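Local atomic coordinates of angiogenin-1 (Salmo salar, PDB entry 7BFK), a protein that probably cleaves RNA as a secreted endonuclease of the pancreatic ribonuclease family. Residues A56-G61 and I105-K110. Numbering follows the deposited sequence.
Sequences AICTGG and IACDGK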
ATOM      1  N   ALA A  56     -11.941  -5.060  -6.273  1.00 33.84           N
ATOM      2  CA  ALA A  56     -13.255  -4.488  -6.647  1.00 35.64           C
ATOM      3  C   ALA A  56     -13.120  -2.998  -7.000  1.00 36.59           C
ATOM      4  O   ALA A  56     -13.960  -2.510  -7.762  1.00 39.00           O
ATOM      5  CB  ALA A  56     -14.250  -4.708  -5.529  1.00 38.85           C
ATOM      6  N   ILE A  57     -12.124  -2.288  -6.457  1.00 33.79           N
ATOM      7  CA  ILE A  57     -11.904  -0.836  -6.750  1.00 32.47           C
ATOM      8  C   ILE A  57     -11.757  -0.658  -8.267  1.00 31.74           C
ATOM      9  O   ILE A  57     -12.182   0.393  -8.800  1.00 34.95           O
ATOM     10  CB  ILE A  57     -10.678  -0.283  -5.993  1.00 27.56           C
ATOM     11  CG1 ILE A  57     -10.908  -0.281  -4.484  1.00 27.54           C
ATOM     12  CG2 ILE A  57     -10.318   1.110  -6.499  1.00 27.74           C
ATOM     13  CD1 ILE A  57      -9.653  -0.054  -3.664  1.00 28.40           C
ATOM     14  N   CYS A  58     -11.185  -1.659  -8.918  1.00 33.94           N
ATOM     15  CA  CYS A  58     -10.889  -1.679 -10.367  1.00 35.67           C
ATOM     16  C   CYS A  58     -12.111  -2.173 -11.163  1.00 39.31           C
ATOM     17  O   CYS A  58     -12.153  -1.901 -12.355  1.00 43.81           O
ATOM     18  CB  CYS A  58      -9.679  -2.566 -10.653  1.00 35.31           C
ATOM     19  SG  CYS A  58      -8.132  -2.002  -9.883  1.00 35.75           S
ATOM     20  N   THR A  59     -13.090  -2.818 -10.517  1.00 40.84           N
ATOM     21  CA  THR A  59     -14.252  -3.449 -11.217  1.00 45.87           C
ATOM     22  C   THR A  59     -15.608  -3.098 -10.584  1.00 42.26           C
ATOM     23  O   THR A  59     -16.355  -4.030 -10.272  1.00 50.55           O
ATOM     24  CB  THR A  59     -14.085  -4.973 -11.258  1.00 45.03           C
ATOM     25  OG1 THR A  59     -14.070  -5.477  -9.919  1.00 46.97           O
ATOM     26  CG2 THR A  59     -12.822  -5.394 -11.975  1.00 48.78           C
ATOM     27  N   GLY A  60     -15.922  -1.813 -10.412  1.00 44.57           N
ATOM     28  CA  GLY A  60     -17.248  -1.366  -9.942  1.00 40.96           C
ATOM     29  C   GLY A  60     -17.205  -0.631  -8.622  1.00 43.14           C
ATOM     30  O   GLY A  60     -18.225  -0.009  -8.259  1.00 37.71           O
ATOM     31  N   GLY A  61     -16.074  -0.672  -7.917  1.00 35.42           N
ATOM     32  CA  GLY A  61     -15.987  -0.074  -6.585  1.00 34.64           C
ATOM     33  C   GLY A  61     -15.164   1.190  -6.549  1.00 34.34           C
ATOM     34  O   GLY A  61     -14.891   1.637  -5.430  1.00 39.40           O
ATOM     35  N   ILE A 105      -5.430   4.121  -6.026  1.00 27.00           N
ATOM     36  CA  ILE A 105      -4.512   3.078  -6.545  1.00 29.44           C
ATOM     37  C   ILE A 105      -4.477   3.166  -8.066  1.00 34.80           C
ATOM     38  O   ILE A 105      -5.276   3.897  -8.641  1.00 30.31           O
ATOM     39  CB  ILE A 105      -4.985   1.692  -6.091  1.00 29.29           C
ATOM     40  CG1 ILE A 105      -6.289   1.291  -6.790  1.00 30.63           C
ATOM     41  CG2 ILE A 105      -5.109   1.639  -4.581  1.00 29.75           C
ATOM     42  CD1 ILE A 105      -6.726  -0.118  -6.508  1.00 31.26           C
ATOM     43  N   ALA A 106      -3.548   2.441  -8.656  1.00 34.46           N
ATOM     44  CA  ALA A 106      -3.433   2.243 -10.101  1.00 34.69           C
ATOM     45  C   ALA A 106      -4.107   0.914 -10.411  1.00 37.96           C
ATOM     46  O   ALA A 106      -3.960  -0.047  -9.606  1.00 35.75           O
ATOM     47  CB  ALA A 106      -1.974   2.270 -10.518  1.00 37.18           C
ATOM     48  N   CYS A 107      -4.899   0.881 -11.468  1.00 37.28           N
ATOM     49  CA  CYS A 107      -5.556  -0.341 -11.979  1.00 37.97           C
ATOM     50  C   CYS A 107      -4.996  -0.662 -13.363  1.00 41.56           C
ATOM     51  O   CYS A 107      -4.887   0.260 -14.177  1.00 43.61           O
ATOM     52  CB  CYS A 107      -7.068  -0.173 -12.084  1.00 39.06           C
ATOM     53  SG  CYS A 107      -7.907  -0.037 -10.481  1.00 37.41           S
ATOM     54  N   ASP A 108      -4.615  -1.918 -13.576  1.00 44.94           N
ATOM     55  CA  ASP A 108      -4.228  -2.474 -14.893  1.00 43.52           C
ATOM     56  C   ASP A 108      -5.352  -3.433 -15.242  1.00 42.96           C
ATOM     57  O   ASP A 108      -5.339  -4.590 -14.747  1.00 45.88           O
ATOM     58  CB  ASP A 108      -2.854  -3.139 -14.855  1.00 43.80           C
ATOM     59  CG  ASP A 108      -2.300  -3.418 -16.244  1.00 51.92           C
ATOM     60  OD1 ASP A 108      -3.090  -3.420 -17.202  1.00 48.44           O
ATOM     61  OD2 ASP A 108      -1.088  -3.600 -16.356  1.00 57.38           O
ATOM     62  N   GLY A 109      -6.338  -2.960 -15.988  1.00 43.41           N
ATOM     63  CA  GLY A 109      -7.548  -3.753 -16.233  1.00 41.34           C
ATOM     64  C   GLY A 109      -8.225  -4.006 -14.903  1.00 40.31           C
ATOM     65  O   GLY A 109      -8.421  -3.022 -14.165  1.00 40.02           O
ATOM     66  N   LYS A 110      -8.472  -5.273 -14.554  1.00 40.12           N
ATOM     67  CA  LYS A 110      -9.188  -5.667 -13.313  1.00 43.95           C
ATOM     68  C   LYS A 110      -8.229  -5.757 -12.115  1.00 40.12           C
ATOM     69  O   LYS A 110      -8.729  -6.117 -11.031  1.00 39.88           O
ATOM     70  CB  LYS A 110      -9.857  -7.035 -13.481  1.00 50.23           C
ATOM     71  CG  LYS A 110      -8.901  -8.227 -13.502  1.00 57.12           C
ATOM     72  CD  LYS A 110      -9.580  -9.591 -13.383  1.00 62.58           C
ATOM     73  CE  LYS A 110     -10.061 -10.152 -14.702  1.00 66.55           C
ATOM     74  NZ  LYS A 110      -8.932 -10.622 -15.539  1.00 66.65           N
TER
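C58 and C107 illustrate how a disulfide pins a loop to the end of a strand; theirs is one of three disulfides in this ribonuclease A-type fold. Followed outward, the C58 side chain starts at CB, which lies 3.7 Å from K110 O and close to G109 O, so the turn leaving the strand brushes its first carbon. SG lies beside the backbone N (chi1 -62°), anti to the carbonyl carbon, bonds to C107 SG at 2.1 Å and has the I105 CD1 methyl 4.1 Å away. The torsion about the sulfur–sulfur bond, -86°, is near the relaxed right angle, and no hydrogen bond joins the two segments. On one flank I57 and I105 cross obliquely, I57 CG2 meeting I105 CD1 at 3.8 Å; on the other, T59 CG2 lies 3.7 Å from K110 CB, the two side chains pointing the same way. The loop itself is gathered by A56 O, which accepts from both T59 N and G61 N. Q55 of helix 51-55 hydrogen-bonds K110 O. The bridge thus ties the chain just after that helix to the end of strand 93-108, with V70 of strand 69-72 touching I57 and C107, and P112 of strand 111-113 against C58 and I105.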